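Superoxide dismutase [Fe] (Sulfolobus acidocaldarius, PDB 1B06) catalyses the iron-dependent dismutation of toxic superoxide radicals to hydrogen peroxide and molecular oxygen inside the cell. Local coordinates at residues Ile4-Tyr9 with Lys54-Asp59; Gly98-Gly103 with Leu108-Tyr113; Pro23-Asp28 with Gly185-Ala190; Val137-Asn142 with Met150-His155. All coordinates share one frame; numbering follows the deposited sequence.

Contact 1: residues Ile4-Tyr9 with Lys54-Asp59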
# COMPACT_ATOMS: atom_id res chain seq x y z
N ILE A 4 5.34 7.01 -33.15
CA ILE A 4 4.91 7.12 -31.76
C ILE A 4 3.51 6.56 -31.56
O ILE A 4 2.51 7.24 -31.78
CB ILE A 4 4.92 8.59 -31.27
CG1 ILE A 4 5.77 9.45 -32.20
CG2 ILE A 4 5.38 8.64 -29.82
CD1 ILE A 4 6.98 10.11 -31.55
N GLN A 5 3.44 5.30 -31.15
CA GLN A 5 2.15 4.66 -30.93
C GLN A 5 2.27 3.45 -30.02
O GLN A 5 3.17 2.62 -30.16
CB GLN A 5 1.56 4.23 -32.27
CG GLN A 5 0.26 3.46 -32.16
CD GLN A 5 -0.30 3.09 -33.52
OE1 GLN A 5 -1.19 3.76 -34.04
NE2 GLN A 5 0.23 2.02 -34.11
N LEU A 6 1.35 3.36 -29.06
CA LEU A 6 1.32 2.25 -28.12
C LEU A 6 0.12 1.38 -28.50
O LEU A 6 -0.88 1.88 -29.02
CB LEU A 6 1.16 2.77 -26.69
CG LEU A 6 2.18 3.79 -26.18
CD1 LEU A 6 1.71 4.39 -24.87
CD2 LEU A 6 3.53 3.12 -25.99
N LYS A 7 0.23 0.08 -28.25
CA LYS A 7 -0.86 -0.84 -28.56
C LYS A 7 -1.87 -0.84 -27.41
O LYS A 7 -1.53 -0.56 -26.27
CB LYS A 7 -0.31 -2.25 -28.78
CG LYS A 7 -1.37 -3.28 -29.15
CD LYS A 7 -1.23 -3.74 -30.59
CE LYS A 7 -2.52 -4.36 -31.11
NZ LYS A 7 -2.51 -4.54 -32.59
N ARG A 8 -3.12 -1.15 -27.73
CA ARG A 8 -4.17 -1.20 -26.72
C ARG A 8 -4.51 -2.64 -26.39
O ARG A 8 -4.13 -3.55 -27.12
CB ARG A 8 -5.41 -0.47 -27.22
CG ARG A 8 -5.17 0.98 -27.60
CD ARG A 8 -4.79 1.83 -26.40
NE ARG A 8 -4.75 3.25 -26.71
CZ ARG A 8 -3.77 3.85 -27.38
NH1 ARG A 8 -2.73 3.14 -27.80
NH2 ARG A 8 -3.83 5.15 -27.63
N TYR A 9 -5.23 -2.84 -25.30
CA TYR A 9 -5.61 -4.18 -24.88
C TYR A 9 -6.96 -4.57 -25.47
O TYR A 9 -7.81 -3.72 -25.73
CB TYR A 9 -5.68 -4.26 -23.35
CG TYR A 9 -4.32 -4.16 -22.69
CD1 TYR A 9 -3.46 -5.26 -22.66
CD2 TYR A 9 -3.87 -2.96 -22.14
CE1 TYR A 9 -2.18 -5.16 -22.11
CE2 TYR A 9 -2.59 -2.85 -21.59
CZ TYR A 9 -1.76 -3.95 -21.59
OH TYR A 9 -0.49 -3.84 -21.07
N LYS A 54 -0.38 10.55 -25.62
CA LYS A 54 -0.44 11.98 -25.91
C LYS A 54 0.71 12.69 -25.22
O LYS A 54 1.36 13.57 -25.79
CB LYS A 54 -1.75 12.57 -25.42
CG LYS A 54 -2.90 12.45 -26.39
CD LYS A 54 -4.08 13.30 -25.93
CE LYS A 54 -5.38 12.84 -26.58
NZ LYS A 54 -6.33 12.27 -25.58
N LEU A 55 0.94 12.30 -23.97
CA LEU A 55 2.00 12.87 -23.14
C LEU A 55 3.35 12.64 -23.81
O LEU A 55 4.17 13.55 -23.89
CB LEU A 55 1.97 12.21 -21.76
CG LEU A 55 3.01 12.51 -20.69
CD1 LEU A 55 2.42 12.14 -19.34
CD2 LEU A 55 4.27 11.70 -20.93
N ILE A 56 3.58 11.42 -24.29
CA ILE A 56 4.83 11.08 -24.94
C ILE A 56 5.02 11.87 -26.24
O ILE A 56 6.12 12.34 -26.53
CB ILE A 56 4.88 9.57 -25.24
CG1 ILE A 56 4.93 8.78 -23.93
CG2 ILE A 56 6.10 9.25 -26.10
CD1 ILE A 56 4.84 7.28 -24.10
N LYS A 57 3.94 12.03 -27.00
CA LYS A 57 3.99 12.77 -28.27
C LYS A 57 4.18 14.26 -28.04
O LYS A 57 4.80 14.94 -28.86
CB LYS A 57 2.69 12.56 -29.05
CG LYS A 57 2.46 11.14 -29.54
CD LYS A 57 1.89 11.13 -30.94
CE LYS A 57 0.38 10.98 -30.93
NZ LYS A 57 -0.04 9.66 -31.48
N GLY A 58 3.64 14.77 -26.94
CA GLY A 58 3.77 16.18 -26.65
C GLY A 58 2.44 16.90 -26.81
O GLY A 58 2.36 18.12 -26.62
N ASP A 59 1.40 16.15 -27.16
CA ASP A 59 0.08 16.73 -27.35
C ASP A 59 -0.52 17.13 -26.00
O ASP A 59 -1.37 18.02 -25.92
CB ASP A 59 -0.83 15.74 -28.06
CG ASP A 59 -0.31 15.36 -29.43
OD1 ASP A 59 0.58 16.07 -29.95
OD2 ASP A 59 -0.78 14.35 -29.99
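Ile4 packs on Ile56 and Lys57, and Leu6 on Ile56, where the N-terminal arm passes the last turn of helix 27-57, the first arm of the alpha-hairpin domain of iron/manganese superoxide dismutases. Ile4 CG2 touches Ile56 CG2 at 3.8 Å, branch methyl to branch methyl. Ile56 can offer both its ends because CG1 lies anti to its carbonyl carbon (chi1 -66°): CG2 goes to Ile4, while the longer branch carries CD1 toward Leu6, whose CD1 lies 4.3 Å from Ile56 CD1, a looser touch. The same Ile4 methyl also meets Lys57 CG, 3.9 Å from CG2, and the two side chains run antiparallel alongside one another. Bent at three successive torsions, the lysine chain curls round so that Lys57 NZ ends 3.5 Å from Ile4 O, without a hydrogen bond. Ile4 is poorly ordered, and its unusual torsions are best read as doubtful.

Polar ties hold the arm farther along: Leu6 N bonds to Glu53, Arg8 forms a salt bridge with Asp50, and Tyr9 N reaches Asn46. The second subunit packs on the same apolar patch, its Gly114 against Ile4, its Gln112 against Leu6 and its Tyr113 against Ile56. Past Lys57 the helix stops at Gly58, where phi turns positive (109°) and a CB would collide with the carbonyl oxygen of Lys57; Gly58 N still bonds to Lys54 O at 2.8 Å.

Contact 2: residues Gly98-Gly103 with Leu108-Tyr113. Unlike the reference sequence in segment 108-113: Asp110 (reference Asn).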
# COMPACT_ATOMS: atom_id res chain seq x y z
N GLY A 98 -12.18 -29.12 -11.19
CA GLY A 98 -12.22 -29.76 -9.89
C GLY A 98 -11.32 -30.97 -9.84
O GLY A 98 -10.53 -31.19 -10.76
N GLY A 99 -11.43 -31.74 -8.77
CA GLY A 99 -10.61 -32.93 -8.64
C GLY A 99 -9.25 -32.66 -8.03
O GLY A 99 -9.07 -31.73 -7.25
N LYS A 100 -8.28 -33.49 -8.40
CA LYS A 100 -6.92 -33.39 -7.90
C LYS A 100 -5.97 -33.09 -9.05
O LYS A 100 -6.22 -33.49 -10.19
CB LYS A 100 -6.54 -34.71 -7.24
CG LYS A 100 -5.29 -34.65 -6.37
CD LYS A 100 -4.18 -35.53 -6.93
CE LYS A 100 -2.81 -34.94 -6.64
NZ LYS A 100 -1.96 -35.89 -5.86
N PRO A 101 -4.87 -32.36 -8.78
CA PRO A 101 -3.94 -32.07 -9.88
C PRO A 101 -3.20 -33.32 -10.32
O PRO A 101 -3.27 -34.35 -9.67
CB PRO A 101 -3.01 -31.02 -9.29
CG PRO A 101 -3.06 -31.26 -7.82
CD PRO A 101 -4.44 -31.77 -7.51
N GLY A 102 -2.48 -33.22 -11.43
CA GLY A 102 -1.72 -34.34 -11.94
C GLY A 102 -0.44 -33.83 -12.56
O GLY A 102 -0.14 -32.65 -12.46
N GLY A 103 0.31 -34.71 -13.20
CA GLY A 103 1.54 -34.29 -13.84
C GLY A 103 2.59 -33.73 -12.91
O GLY A 103 2.64 -34.07 -11.73
N LEU A 108 5.20 -31.72 -7.63
CA LEU A 108 5.82 -30.63 -6.88
C LEU A 108 5.05 -30.35 -5.60
O LEU A 108 5.65 -30.07 -4.56
CB LEU A 108 5.89 -29.36 -7.74
CG LEU A 108 6.95 -29.34 -8.84
CD1 LEU A 108 7.10 -27.92 -9.40
CD2 LEU A 108 8.28 -29.83 -8.28
N ILE A 109 3.73 -30.42 -5.67
CA ILE A 109 2.90 -30.17 -4.49
C ILE A 109 3.17 -31.24 -3.41
O ILE A 109 3.19 -30.93 -2.21
CB ILE A 109 1.39 -30.16 -4.85
CG1 ILE A 109 1.00 -28.78 -5.39
CG2 ILE A 109 0.54 -30.49 -3.63
CD1 ILE A 109 -0.27 -28.78 -6.21
N ASP A 110 3.38 -32.48 -3.83
CA ASP A 110 3.64 -33.56 -2.89
C ASP A 110 5.00 -33.38 -2.22
O ASP A 110 5.14 -33.60 -1.02
CB ASP A 110 3.60 -34.91 -3.61
CG ASP A 110 2.19 -35.44 -3.78
OD1 ASP A 110 1.26 -34.91 -3.14
OD2 ASP A 110 2.02 -36.39 -4.56
N LYS A 111 5.99 -32.97 -3.00
CA LYS A 111 7.34 -32.77 -2.48
C LYS A 111 7.47 -31.57 -1.54
O LYS A 111 8.26 -31.60 -0.59
CB LYS A 111 8.31 -32.61 -3.64
CG LYS A 111 8.37 -33.79 -4.57
CD LYS A 111 9.60 -33.73 -5.43
CE LYS A 111 9.58 -34.79 -6.51
NZ LYS A 111 10.25 -34.32 -7.75
N GLN A 112 6.70 -30.52 -1.81
CA GLN A 112 6.79 -29.31 -1.00
C GLN A 112 5.71 -29.15 0.06
O GLN A 112 5.90 -28.41 1.03
CB GLN A 112 6.78 -28.08 -1.93
CG GLN A 112 7.97 -28.07 -2.89
CD GLN A 112 7.90 -26.94 -3.90
OE1 GLN A 112 7.14 -25.98 -3.73
NE2 GLN A 112 8.70 -27.04 -4.95
N TYR A 113 4.60 -29.86 -0.09
CA TYR A 113 3.53 -29.75 0.89
C TYR A 113 3.17 -31.10 1.50
O TYR A 113 2.34 -31.16 2.41
CB TYR A 113 2.31 -29.12 0.24
CG TYR A 113 2.54 -27.68 -0.15
CD1 TYR A 113 3.18 -27.36 -1.35
CD2 TYR A 113 2.14 -26.64 0.68
CE1 TYR A 113 3.42 -26.04 -1.70
CE2 TYR A 113 2.37 -25.31 0.33
CZ TYR A 113 3.01 -25.02 -0.86
OH TYR A 113 3.25 -23.70 -1.19
O HOH W 1 -0.49 -33.57 -5.16
O HOH W 2 -1.39 -35.98 -2.64
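The flat carboxylate of Asp110 meets the ammonium group of Lys100 through water: two molecules bridge the gap, and both donate to the same oxygen, OD1. The first bridge is the tighter, with 2.8 Å from Lys100 NZ to the water and 3.0 Å from that water to Asp110 OD1. In the second, Lys100 NZ bonds only weakly to the water at 3.3 Å, although the water lies 2.9 Å from Asp110 OD1. Direct contact is lacking, since Asp110 OD2 stays 4.2 Å from Lys100 NZ, beyond a salt bridge; the opposite charges probably still attract. The reference sequence has asparagine at Asp110.

The Pro101 ring presents CG to Ile109 CD1 at 4.1 Å, and the two side chains cross at about a right angle. In Ile109, chi1 (-83°) sets CG1 beside the backbone N, and the extended chi2 carries CD1 out to the proline. Among the aromatic groups, the Tyr113 ring has Ile109 O at its edge, in plane, and meets Phe119 edge-to-face. Phe116 of helix 116-129 touches both Lys100 and Pro101, while Phe119 and Leu147 cover Ile109.

An apolar pair beside a solvent-bridged charge pair thus ties the glycine-rich loop 98-103 back onto helix 103-113, a helix of the C-terminal domain in the iron/manganese superoxide dismutase fold.

Contact 3: residues Pro23-Asp28 with Gly185-Ala190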
# COMPACT_ATOMS: atom_id res chain seq x y z
N PRO A 23 -23.38 -25.05 -9.69
CA PRO A 23 -23.92 -24.17 -8.65
C PRO A 23 -22.88 -23.46 -7.79
O PRO A 23 -23.23 -22.71 -6.88
CB PRO A 23 -24.75 -25.12 -7.80
CG PRO A 23 -23.95 -26.40 -7.84
CD PRO A 23 -23.28 -26.44 -9.21
N TYR A 24 -21.60 -23.69 -8.06
CA TYR A 24 -20.54 -23.08 -7.27
C TYR A 24 -20.46 -21.57 -7.38
O TYR A 24 -20.24 -20.87 -6.39
CB TYR A 24 -19.21 -23.75 -7.63
CG TYR A 24 -19.36 -25.25 -7.64
CD1 TYR A 24 -19.64 -25.94 -6.46
CD2 TYR A 24 -19.31 -25.97 -8.83
CE1 TYR A 24 -19.86 -27.32 -6.47
CE2 TYR A 24 -19.53 -27.35 -8.85
CZ TYR A 24 -19.81 -28.01 -7.67
OH TYR A 24 -20.03 -29.36 -7.67
N ILE A 25 -20.64 -21.05 -8.59
CA ILE A 25 -20.65 -19.61 -8.82
C ILE A 25 -21.79 -19.34 -9.79
O ILE A 25 -21.74 -19.74 -10.95
CB ILE A 25 -19.33 -19.10 -9.44
CG1 ILE A 25 -18.14 -19.58 -8.60
CG2 ILE A 25 -19.35 -17.57 -9.50
CD1 ILE A 25 -16.81 -18.99 -9.01
N SER A 26 -22.83 -18.67 -9.30
CA SER A 26 -24.00 -18.37 -10.12
C SER A 26 -23.71 -17.54 -11.37
O SER A 26 -22.76 -16.76 -11.41
CB SER A 26 -25.05 -17.65 -9.26
OG SER A 26 -24.76 -16.28 -9.16
N LYS A 27 -24.56 -17.71 -12.38
CA LYS A 27 -24.42 -16.98 -13.63
C LYS A 27 -24.60 -15.49 -13.43
O LYS A 27 -24.07 -14.68 -14.19
CB LYS A 27 -25.44 -17.49 -14.65
CG LYS A 27 -26.89 -17.24 -14.26
CD LYS A 27 -27.80 -18.37 -14.73
CE LYS A 27 -29.10 -18.43 -13.94
NZ LYS A 27 -30.02 -17.30 -14.28
N ASP A 28 -25.34 -15.11 -12.39
CA ASP A 28 -25.57 -13.70 -12.09
C ASP A 28 -24.25 -13.01 -11.77
O ASP A 28 -24.04 -11.85 -12.12
CB ASP A 28 -26.51 -13.54 -10.90
CG ASP A 28 -27.93 -13.92 -11.23
OD1 ASP A 28 -28.29 -13.92 -12.43
OD2 ASP A 28 -28.70 -14.22 -10.29
N GLY A 185 -15.39 -17.60 3.19
CA GLY A 185 -14.88 -18.95 3.41
C GLY A 185 -15.68 -20.00 2.66
O GLY A 185 -15.11 -20.96 2.15
N ASP A 186 -17.00 -19.82 2.60
CA ASP A 186 -17.88 -20.75 1.90
C ASP A 186 -17.57 -20.71 0.41
O ASP A 186 -17.60 -21.74 -0.26
CB ASP A 186 -19.34 -20.36 2.12
CG ASP A 186 -19.81 -20.62 3.53
OD1 ASP A 186 -18.95 -20.74 4.44
OD2 ASP A 186 -21.03 -20.71 3.74
N TYR A 187 -17.30 -19.51 -0.11
CA TYR A 187 -16.99 -19.33 -1.52
C TYR A 187 -15.69 -20.05 -1.87
O TYR A 187 -15.60 -20.72 -2.89
CB TYR A 187 -16.88 -17.83 -1.84
CG TYR A 187 -16.02 -17.48 -3.04
CD1 TYR A 187 -16.41 -17.84 -4.33
CD2 TYR A 187 -14.83 -16.76 -2.89
CE1 TYR A 187 -15.63 -17.49 -5.45
CE2 TYR A 187 -14.05 -16.41 -3.99
CZ TYR A 187 -14.45 -16.77 -5.27
OH TYR A 187 -13.67 -16.43 -6.35
N LEU A 188 -14.69 -19.91 -1.00
CA LEU A 188 -13.40 -20.55 -1.23
C LEU A 188 -13.52 -22.08 -1.27
O LEU A 188 -12.84 -22.74 -2.06
CB LEU A 188 -12.39 -20.13 -0.16
CG LEU A 188 -11.95 -18.67 -0.23
CD1 LEU A 188 -11.25 -18.27 1.07
CD2 LEU A 188 -11.03 -18.47 -1.44
N ASN A 189 -14.38 -22.63 -0.43
CA ASN A 189 -14.59 -24.07 -0.41
C ASN A 189 -15.26 -24.52 -1.70
O ASN A 189 -14.96 -25.59 -2.23
CB ASN A 189 -15.45 -24.46 0.78
CG ASN A 189 -14.63 -24.71 2.03
OD1 ASN A 189 -13.45 -25.05 1.94
ND2 ASN A 189 -15.25 -24.53 3.19
N ALA A 190 -16.18 -23.71 -2.22
CA ALA A 190 -16.88 -24.04 -3.45
C ALA A 190 -15.95 -23.95 -4.66
O ALA A 190 -16.00 -24.80 -5.56
CB ALA A 190 -18.06 -23.10 -3.66
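Tyr24 sets its CB against the methyl of Ala190, 4.2 Å from CB to CB, and its ring runs on past the backbone, CD1 lying 3.9 Å from Ala190 O in an oblique approach. At a chi1 of -47° the ring is swung back over its predecessor, and Pro23 CD sits over one face, near its rim, 3.9 Å off the plane. The Ala190 methyl also nears the chain itself, 4.1 Å from Tyr24 O; that oxygen has its polar partner in Tyr180 OH. Here the lead-in to helix 27-57, belonging to the N-terminal alpha-hairpin domain, packs on helix 184-191 of the C-terminal domain, so the contact spans the two domains that share the iron. Ile25 reaches the second domain with its long branch: CD1 meets the edge of the Tyr187 ring at CE1, 4.0 Å away and near the ring plane. Tyr187 OH is hydrogen-bonded to the backbone oxygen of Asp170, an iron ligand, and to Tyr87 OH, which places this ring behind the first shell, its side chain about 8 Å from the metal. Next along the chain, Ser26 N-caps helix 27-57, its OG weakly bonded to Ile29 N.

Contact 4: residues Val137-Asn142 with Met150-His155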
# COMPACT_ATOMS: atom_id res chain seq x y z
N VAL A 137 -2.64 -16.15 -4.85
CA VAL A 137 -2.00 -16.74 -6.01
C VAL A 137 -0.93 -17.76 -5.66
O VAL A 137 -0.38 -17.75 -4.56
CB VAL A 137 -1.33 -15.61 -6.85
CG1 VAL A 137 -0.85 -16.15 -8.17
CG2 VAL A 137 -2.32 -14.47 -7.07
N LEU A 138 -0.66 -18.64 -6.61
CA LEU A 138 0.40 -19.64 -6.46
C LEU A 138 1.35 -19.38 -7.62
O LEU A 138 0.97 -19.56 -8.79
CB LEU A 138 -0.15 -21.06 -6.55
CG LEU A 138 0.96 -22.10 -6.35
CD1 LEU A 138 1.42 -22.06 -4.90
CD2 LEU A 138 0.48 -23.49 -6.72
N TYR A 139 2.56 -18.93 -7.31
CA TYR A 139 3.56 -18.65 -8.33
C TYR A 139 4.52 -19.82 -8.42
O TYR A 139 4.61 -20.64 -7.51
CB TYR A 139 4.42 -17.43 -7.97
CG TYR A 139 3.71 -16.12 -7.78
CD1 TYR A 139 3.25 -15.38 -8.87
CD2 TYR A 139 3.53 -15.59 -6.50
CE1 TYR A 139 2.63 -14.14 -8.69
CE2 TYR A 139 2.91 -14.36 -6.30
CZ TYR A 139 2.46 -13.64 -7.40
OH TYR A 139 1.85 -12.42 -7.22
N TYR A 140 5.25 -19.89 -9.52
CA TYR A 140 6.26 -20.92 -9.66
C TYR A 140 7.55 -20.12 -9.74
O TYR A 140 7.72 -19.31 -10.65
CB TYR A 140 6.09 -21.74 -10.93
CG TYR A 140 7.31 -22.60 -11.17
CD1 TYR A 140 7.70 -23.54 -10.23
CD2 TYR A 140 8.08 -22.45 -12.32
CE1 TYR A 140 8.85 -24.31 -10.41
CE2 TYR A 140 9.23 -23.22 -12.52
CZ TYR A 140 9.61 -24.15 -11.56
OH TYR A 140 10.74 -24.91 -11.73
N ASP A 141 8.45 -20.34 -8.79
CA ASP A 141 9.72 -19.63 -8.79
C ASP A 141 10.79 -20.47 -9.47
O ASP A 141 11.28 -21.44 -8.90
CB ASP A 141 10.15 -19.31 -7.36
CG ASP A 141 11.43 -18.49 -7.31
OD1 ASP A 141 11.78 -17.88 -8.34
OD2 ASP A 141 12.09 -18.47 -6.25
N ASN A 142 11.14 -20.07 -10.68
CA ASN A 142 12.15 -20.78 -11.47
C ASN A 142 13.52 -20.73 -10.82
O ASN A 142 14.35 -21.61 -11.07
CB ASN A 142 12.22 -20.16 -12.86
CG ASN A 142 11.69 -18.74 -12.89
OD1 ASN A 142 10.50 -18.51 -13.07
ND2 ASN A 142 12.59 -17.77 -12.70
N MET A 150 0.95 -16.64 -2.21
CA MET A 150 0.98 -15.23 -1.86
C MET A 150 -0.41 -14.60 -1.90
O MET A 150 -1.25 -14.94 -2.73
CB MET A 150 1.92 -14.47 -2.81
CG MET A 150 2.12 -12.98 -2.46
SD MET A 150 2.76 -12.68 -0.78
CE MET A 150 4.23 -13.65 -0.82
N THR A 151 -0.66 -13.68 -0.97
CA THR A 151 -1.92 -12.97 -0.94
C THR A 151 -1.62 -11.61 -1.57
O THR A 151 -0.70 -10.90 -1.16
CB THR A 151 -2.45 -12.77 0.50
OG1 THR A 151 -1.39 -12.32 1.35
CG2 THR A 151 -3.00 -14.08 1.04
N VAL A 152 -2.38 -11.26 -2.60
CA VAL A 152 -2.19 -9.99 -3.29
C VAL A 152 -3.31 -9.03 -2.88
O VAL A 152 -4.49 -9.38 -2.92
CB VAL A 152 -2.20 -10.22 -4.82
CG1 VAL A 152 -2.19 -8.89 -5.57
CG2 VAL A 152 -0.98 -11.05 -5.21
N GLU A 153 -2.92 -7.83 -2.46
CA GLU A 153 -3.88 -6.82 -2.05
C GLU A 153 -4.27 -6.00 -3.27
O GLU A 153 -3.42 -5.60 -4.07
CB GLU A 153 -3.28 -5.95 -0.94
CG GLU A 153 -3.40 -6.59 0.43
CD GLU A 153 -2.43 -6.03 1.45
OE1 GLU A 153 -2.47 -4.81 1.71
OE2 GLU A 153 -1.63 -6.81 1.99
N ASN A 154 -5.57 -5.76 -3.43
CA ASN A 154 -6.08 -5.05 -4.60
C ASN A 154 -5.59 -5.89 -5.77
O ASN A 154 -5.44 -7.11 -5.64
CB ASN A 154 -5.53 -3.63 -4.67
CG ASN A 154 -6.44 -2.69 -5.45
OD1 ASN A 154 -6.96 -3.05 -6.51
ND2 ASN A 154 -6.63 -1.48 -4.94
N HIS A 155 -5.32 -5.27 -6.91
CA HIS A 155 -4.84 -6.02 -8.06
C HIS A 155 -3.32 -5.92 -8.22
O HIS A 155 -2.71 -6.71 -8.94
CB HIS A 155 -5.45 -5.49 -9.37
CG HIS A 155 -6.94 -5.57 -9.43
ND1 HIS A 155 -7.64 -6.75 -9.28
CD2 HIS A 155 -7.87 -4.61 -9.67
CE1 HIS A 155 -8.93 -6.51 -9.43
NE2 HIS A 155 -9.10 -5.22 -9.67
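The beta hairpin of strands 134-140 and 147-153, part of the antiparallel sheet of the C-terminal domain, brings Val137 opposite Met150 as a hydrogen-bonded pair. Val137 N reaches Met150 O at 2.8 Å and almost straight (172°); the return bond, Met150 N to Val137 O at 2.9 Å, is more bent. Segments 137-140 and 150-153 run at 119° to each other, well short of antiparallel; between them the other contacts are made by side chains, while backbone bonds of Tyr139 to Gln148 and Val152 to Trp135 continue the pairing. In Tyr139, chi1 (-59°) turns the ring to the backbone N side, and Met150 CB meets its edge at CE2, 3.6 Å away. Val137 CG1 lies over one face of that ring, away from the centre. Tyr139 OH is 3.7 Å from Val152 CG2, yet its polar partner is His159 ND1. With an alanine in place of Tyr139, His159 ND1 would probably lose its hydroxyl mate and a gap would be likely to open beside Met150 and Val152. Leu71 of the second subunit packs on Met150. Val137 CG2 lies 4.1 Å from Val152 CG2, the two valines crossing at an angle.

How the contacts relate
From the N terminus, contact 1 closes first, tying the arm 4-9 to the end of helix 27-57. Before it closes, contact 3 has opened at 23-28, so the two cross; both use helix 27-57, with centres about 41 Å apart on opposite sides of the chain's centre. Contact 3 closes only at 185-190, joining the two domains, and its long loop contains the other two in series: contact 2, a short return of loop 98-103 onto helix 103-113, then contact 4, the hairpin. These two meet directly, Leu108 CD1 lying 4.1 Å from Tyr140 CE1, helix against sheet. Contacts 1, 2 and 4 all touch the second subunit.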